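Local coordinates for pngf-ii (Elizabethkingia meningoseptica, PDB 4R4X), which probably removes N-linked glycans from glycoproteins and glycopeptides by hydrolysing the bond between the sugar and its asparagine, as a PNGase F-like amidase, at residues I188-S202 with I208-K222. Sequence-based numbering, arbitrary orientation.
Sequences IPVFENETINFSDAS and IQRFGNGTIILKKVK
Two facing antiparallel sheets of the PNGase F N-terminal domain meet here: edge strand 186-196 packs over strand 216-222 and its hairpin partner 209-211. Phe191 is inserted between the strands, its flat ring offering two apolar faces. Ile217 CD1 sits over the centre of one ring face, a CH-pi contact 3.7 Å from the Phe191 centroid, and Val190 CG1 lies on the opposite face. Ile217 reaches the ring because its CG1 stands between its backbone N and carbonyl carbon (chi1 59°); the same CD1 meets Ile196 CG1 at 3.7 Å. Lys219 runs its methylenes past Phe191 and Val190, then bends about its CG-CD bond (chi3 51°), bringing NZ into the carbonyl plane of Val190 O at 2.8 Å. A flexible chain thus serves both the apolar layer and a main-chain acceptor. Beside this apolar patch, Glu194 OE2 forms a 3.2 Å salt bridge with Arg210 NH1; OE2 lies in the guanidinium plane, whereas NH1 approaches from above the carboxylate plane. A water joins OE2 to Arg210 NE, and Asp205 and Lys203 O hold NH2. Beyond, the hairpin turn meets loop 197-202, Gly214 having backbone angles where a side chain would press on Asn213 O. That oxygen receives Ser199 N at 2.8 Å, while Asn213 ND2 donates to Asp200 OD1 at 2.9 Å and lies over the Phe198 ring. Apolar packing therefore joins the sheets at the centre, while Asn213 ties turn to loop through both backbone O and amide.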
loop_
_atom_site.group_PDB
_atom_site.type_symbol
_atom_site.label_atom_id
_atom_site.label_comp_id
_atom_site.label_asym_id
_atom_site.label_seq_id
_atom_site.Cartn_x
_atom_site.Cartn_y
_atom_site.Cartn_z
ATOM N N ILE A 188 -7.344 5.709 -1.470
ATOM C CA ILE A 188 -7.817 6.851 -0.720
ATOM C C ILE A 188 -6.729 7.928 -0.675
ATOM O O ILE A 188 -5.794 7.830 0.133
ATOM C CB ILE A 188 -8.183 6.458 0.713
ATOM C CG1 ILE A 188 -9.161 5.268 0.732
ATOM C CG2 ILE A 188 -8.746 7.661 1.464
ATOM C CD1 ILE A 188 -10.548 5.604 0.232
ATOM N N PRO A 189 -6.869 8.986 -1.503
ATOM C CA PRO A 189 -5.877 10.057 -1.494
ATOM C C PRO A 189 -5.958 10.856 -0.212
ATOM O O PRO A 189 -7.066 11.116 0.286
ATOM C CB PRO A 189 -6.256 10.929 -2.707
ATOM C CG PRO A 189 -7.461 10.312 -3.330
ATOM C CD PRO A 189 -8.009 9.281 -2.393
ATOM N N VAL A 190 -4.804 11.221 0.337
ATOM C CA VAL A 190 -4.762 12.066 1.516
ATOM C C VAL A 190 -3.993 13.350 1.225
ATOM O O VAL A 190 -4.589 14.422 1.256
ATOM C CB VAL A 190 -4.150 11.331 2.730
ATOM C CG1 VAL A 190 -4.251 12.191 3.973
ATOM C CG2 VAL A 190 -4.856 10.013 2.954
ATOM N N PHE A 191 -2.685 13.242 0.958
ATOM C CA PHE A 191 -1.838 14.422 0.675
ATOM C C PHE A 191 -1.079 14.241 -0.620
ATOM O O PHE A 191 -0.650 13.124 -0.964
ATOM C CB PHE A 191 -0.831 14.738 1.801
ATOM C CG PHE A 191 -1.453 14.986 3.148
ATOM C CD1 PHE A 191 -2.381 15.992 3.343
ATOM C CD2 PHE A 191 -1.072 14.227 4.245
ATOM C CE1 PHE A 191 -2.939 16.213 4.583
ATOM C CE2 PHE A 191 -1.649 14.418 5.478
ATOM C CZ PHE A 191 -2.580 15.429 5.658
ATOM N N GLU A 192 -0.908 15.341 -1.351
ATOM C CA GLU A 192 -0.101 15.348 -2.564
ATOM C C GLU A 192 0.836 16.553 -2.565
ATOM O O GLU A 192 0.377 17.686 -2.479
ATOM C CB GLU A 192 -0.998 15.393 -3.807
ATOM C CG GLU A 192 -0.207 15.296 -5.099
ATOM C CD GLU A 192 -1.071 14.931 -6.306
ATOM O OE1 GLU A 192 -0.527 14.311 -7.254
ATOM O OE2 GLU A 192 -2.289 15.236 -6.297
ATOM N N ASN A 193 2.139 16.280 -2.615
ATOM C CA ASN A 193 3.178 17.284 -2.549
ATOM C C ASN A 193 2.915 18.375 -1.499
ATOM O O ASN A 193 2.960 19.545 -1.813
ATOM C CB ASN A 193 3.371 17.907 -3.943
ATOM C CG ASN A 193 3.705 16.855 -5.007
ATOM O OD1 ASN A 193 4.448 15.900 -4.753
ATOM N ND2 ASN A 193 3.146 17.018 -6.194
ATOM N N GLU A 194 2.672 17.968 -0.261
ATOM C CA GLU A 194 2.404 18.889 0.846
ATOM C C GLU A 194 3.653 19.197 1.633
ATOM O O GLU A 194 4.346 18.295 2.085
ATOM C CB GLU A 194 1.404 18.310 1.857
ATOM C CG GLU A 194 -0.064 18.510 1.572
ATOM C CD GLU A 194 -0.475 19.909 1.143
ATOM O OE1 GLU A 194 -1.196 19.972 0.116
ATOM O OE2 GLU A 194 -0.112 20.908 1.807
ATOM N N THR A 195 3.885 20.479 1.860
ATOM C CA THR A 195 4.975 20.916 2.723
ATOM C C THR A 195 4.743 20.598 4.194
ATOM O O THR A 195 3.659 20.825 4.736
ATOM C CB THR A 195 5.162 22.420 2.572
ATOM O OG1 THR A 195 5.583 22.675 1.229
ATOM C CG2 THR A 195 6.171 22.939 3.564
ATOM N N ILE A 196 5.778 20.078 4.825
ATOM C CA ILE A 196 5.860 19.945 6.279
ATOM C C ILE A 196 7.153 20.667 6.682
ATOM O O ILE A 196 8.232 20.296 6.235
ATOM C CB ILE A 196 5.855 18.480 6.752
ATOM C CG1 ILE A 196 4.565 17.789 6.288
ATOM C CG2 ILE A 196 5.940 18.443 8.283
ATOM C CD1 ILE A 196 4.406 16.330 6.683
ATOM N N ASN A 197 7.023 21.732 7.466
ATOM C CA ASN A 197 8.131 22.669 7.745
ATOM C C ASN A 197 7.949 23.360 9.101
ATOM O O ASN A 197 7.113 22.946 9.904
ATOM C CB ASN A 197 8.297 23.695 6.585
ATOM C CG ASN A 197 7.179 24.748 6.530
ATOM O OD1 ASN A 197 7.355 25.823 5.923
ATOM N ND2 ASN A 197 6.037 24.457 7.131
ATOM N N PHE A 198 8.738 24.396 9.368
ATOM C CA PHE A 198 8.636 25.114 10.611
ATOM C C PHE A 198 8.639 26.580 10.254
ATOM O O PHE A 198 9.667 27.107 9.828
ATOM C CB PHE A 198 9.799 24.785 11.534
ATOM C CG PHE A 198 9.682 25.419 12.876
ATOM C CD1 PHE A 198 8.918 24.820 13.866
ATOM C CD2 PHE A 198 10.283 26.662 13.144
ATOM C CE1 PHE A 198 8.794 25.400 15.121
ATOM C CE2 PHE A 198 10.155 27.247 14.397
ATOM C CZ PHE A 198 9.395 26.616 15.387
ATOM N N SER A 199 7.487 27.223 10.395
ATOM C CA SER A 199 7.350 28.602 9.992
ATOM C C SER A 199 6.201 29.264 10.699
ATOM O O SER A 199 5.103 28.714 10.737
ATOM C CB SER A 199 7.149 28.681 8.473
ATOM O OG SER A 199 6.802 29.995 8.092
ATOM N N ASP A 200 6.446 30.467 11.228
ATOM C CA ASP A 200 5.433 31.211 11.978
ATOM C C ASP A 200 4.283 31.605 11.043
ATOM O O ASP A 200 3.181 31.879 11.491
ATOM C CB ASP A 200 6.044 32.462 12.663
ATOM C CG ASP A 200 6.863 32.131 13.924
ATOM O OD1 ASP A 200 7.035 30.942 14.259
ATOM O OD2 ASP A 200 7.357 33.075 14.601
ATOM N N ALA A 201 4.560 31.633 9.743
ATOM C CA ALA A 201 3.565 31.936 8.722
ATOM C C ALA A 201 2.634 30.766 8.375
ATOM O O ALA A 201 1.574 30.991 7.803
ATOM C CB ALA A 201 4.276 32.405 7.460
ATOM N N SER A 202 3.032 29.528 8.686
ATOM C CA SER A 202 2.200 28.360 8.396
ATOM C C SER A 202 0.805 28.517 8.986
ATOM O O SER A 202 0.657 28.892 10.138
ATOM C CB SER A 202 2.819 27.073 8.956
ATOM O OG SER A 202 1.928 25.973 8.783
ATOM N N ILE A 208 -6.768 21.417 4.513
ATOM C CA ILE A 208 -5.701 20.933 5.395
ATOM C C ILE A 208 -5.510 21.818 6.630
ATOM O O ILE A 208 -5.242 23.016 6.511
ATOM C CB ILE A 208 -4.378 20.874 4.622
ATOM C CG1 ILE A 208 -4.558 19.962 3.407
ATOM C CG2 ILE A 208 -3.244 20.380 5.530
ATOM C CD1 ILE A 208 -3.309 19.715 2.610
ATOM N N GLN A 209 -5.622 21.220 7.807
ATOM C CA GLN A 209 -5.279 21.897 9.043
ATOM C C GLN A 209 -3.800 21.690 9.342
ATOM O O GLN A 209 -3.244 20.594 9.109
ATOM C CB GLN A 209 -6.139 21.380 10.181
ATOM C CG GLN A 209 -7.633 21.537 9.904
ATOM C CD GLN A 209 -8.489 20.772 10.895
ATOM O OE1 GLN A 209 -9.225 19.858 10.534
ATOM N NE2 GLN A 209 -8.410 21.152 12.123
ATOM N N ARG A 210 -3.165 22.725 9.876
ATOM C CA ARG A 210 -1.733 22.670 10.168
ATOM C C ARG A 210 -1.475 23.079 11.598
ATOM O O ARG A 210 -1.970 24.100 12.061
ATOM C CB ARG A 210 -0.948 23.585 9.232
ATOM C CG ARG A 210 -1.235 23.344 7.762
ATOM C CD ARG A 210 -0.234 24.055 6.841
ATOM N NE ARG A 210 -0.406 23.556 5.475
ATOM C CZ ARG A 210 -1.421 23.869 4.673
ATOM N NH1 ARG A 210 -1.504 23.312 3.472
ATOM N NH2 ARG A 210 -2.375 24.730 5.061
ATOM N N PHE A 211 -0.702 22.283 12.309
ATOM C CA PHE A 211 -0.409 22.570 13.707
ATOM C C PHE A 211 1.102 22.476 13.902
ATOM O O PHE A 211 1.836 22.123 12.972
ATOM C CB PHE A 211 -1.118 21.570 14.620
ATOM C CG PHE A 211 -2.612 21.505 14.432
ATOM C CD1 PHE A 211 -3.463 22.372 15.134
ATOM C CD2 PHE A 211 -3.170 20.598 13.546
ATOM C CE1 PHE A 211 -4.836 22.298 14.956
ATOM C CE2 PHE A 211 -4.530 20.525 13.364
ATOM C CZ PHE A 211 -5.367 21.384 14.059
ATOM N N GLY A 212 1.576 22.817 15.098
ATOM C CA GLY A 212 2.992 22.704 15.422
ATOM C C GLY A 212 3.855 23.570 14.520
ATOM O O GLY A 212 4.961 23.179 14.149
ATOM N N ASN A 213 3.330 24.741 14.157
ATOM C CA ASN A 213 4.056 25.704 13.348
ATOM C C ASN A 213 4.446 25.131 11.981
ATOM O O ASN A 213 5.448 25.535 11.411
ATOM C CB ASN A 213 5.297 26.178 14.119
ATOM C CG ASN A 213 5.501 27.680 14.048
ATOM O OD1 ASN A 213 4.567 28.440 14.222
ATOM N ND2 ASN A 213 6.736 28.111 13.807
ATOM N N GLY A 214 3.634 24.199 11.472
ATOM C CA GLY A 214 3.817 23.576 10.161
ATOM C C GLY A 214 4.297 22.115 10.192
ATOM O O GLY A 214 4.356 21.461 9.151
ATOM N N THR A 215 4.659 21.614 11.365
ATOM C CA THR A 215 5.223 20.265 11.477
ATOM C C THR A 215 4.171 19.152 11.468
ATOM O O THR A 215 4.509 17.975 11.336
ATOM C CB THR A 215 6.086 20.138 12.736
ATOM O OG1 THR A 215 5.303 20.423 13.897
ATOM C CG2 THR A 215 7.269 21.074 12.668
ATOM N N ILE A 216 2.903 19.531 11.589
ATOM C CA ILE A 216 1.778 18.582 11.580
ATOM C C ILE A 216 0.749 19.045 10.556
ATOM O O ILE A 216 0.316 20.204 10.599
ATOM C CB ILE A 216 1.088 18.529 12.946
ATOM C CG1 ILE A 216 2.095 18.243 14.071
ATOM C CG2 ILE A 216 -0.018 17.488 12.950
ATOM C CD1 ILE A 216 1.598 18.668 15.448
ATOM N N ILE A 217 0.408 18.168 9.619
ATOM C CA ILE A 217 -0.685 18.408 8.687
ATOM C C ILE A 217 -1.784 17.352 8.889
ATOM O O ILE A 217 -1.496 16.152 9.059
ATOM C CB ILE A 217 -0.218 18.454 7.209
ATOM C CG1 ILE A 217 0.470 17.153 6.787
ATOM C CG2 ILE A 217 0.740 19.628 6.998
ATOM C CD1 ILE A 217 0.999 17.173 5.368
ATOM N N LEU A 218 -3.040 17.785 8.816
ATOM C CA LEU A 218 -4.172 16.932 9.205
ATOM C C LEU A 218 -5.372 17.175 8.294
ATOM O O LEU A 218 -5.628 18.306 7.922
ATOM C CB LEU A 218 -4.576 17.279 10.638
ATOM C CG LEU A 218 -5.526 16.298 11.319
ATOM C CD1 LEU A 218 -4.752 15.071 11.734
ATOM C CD2 LEU A 218 -6.185 16.881 12.564
ATOM N N LYS A 219 -6.108 16.126 7.950
ATOM C CA LYS A 219 -7.382 16.315 7.267
ATOM C C LYS A 219 -8.376 15.238 7.657
ATOM O O LYS A 219 -8.020 14.242 8.304
ATOM C CB LYS A 219 -7.212 16.366 5.749
ATOM C CG LYS A 219 -6.721 15.102 5.101
ATOM C CD LYS A 219 -7.041 15.026 3.596
ATOM C CE LYS A 219 -6.625 16.251 2.822
ATOM N NZ LYS A 219 -6.871 16.100 1.362
ATOM N N LYS A 220 -9.626 15.463 7.275
ATOM C CA LYS A 220 -10.669 14.463 7.444
ATOM C C LYS A 220 -10.796 13.701 6.135
ATOM O O LYS A 220 -10.815 14.312 5.046
ATOM C CB LYS A 220 -12.012 15.110 7.787
ATOM C CG LYS A 220 -12.097 15.739 9.159
ATOM C CD LYS A 220 -13.531 16.100 9.560
ATOM C CE LYS A 220 -14.178 17.028 8.538
ATOM N NZ LYS A 220 -15.269 17.881 9.109
ATOM N N VAL A 221 -10.836 12.376 6.217
ATOM C CA VAL A 221 -11.040 11.550 5.038
ATOM C C VAL A 221 -12.097 10.476 5.312
ATOM O O VAL A 221 -12.134 9.890 6.396
ATOM C CB VAL A 221 -9.732 10.892 4.516
ATOM C CG1 VAL A 221 -8.677 11.940 4.250
ATOM C CG2 VAL A 221 -9.181 9.876 5.489
ATOM N N LYS A 222 -12.957 10.229 4.327
ATOM C CA LYS A 222 -13.996 9.236 4.483
ATOM C C LYS A 222 -13.500 7.859 4.015
ATOM O O LYS A 222 -13.050 7.704 2.906
ATOM C CB LYS A 222 -15.274 9.655 3.741
ATOM C CG LYS A 222 -16.402 8.628 3.878
ATOM C CD LYS A 222 -16.635 8.193 5.330
ATOM C CE LYS A 222 -17.914 7.376 5.508
ATOM N NZ LYS A 222 -17.783 6.014 4.919
HETATM O O HOH W 1 1.405 22.017 3.911
HETATM O O HOH W 2 2.834 22.224 6.985
HETATM O O HOH W 3 2.320 28.772 12.384
#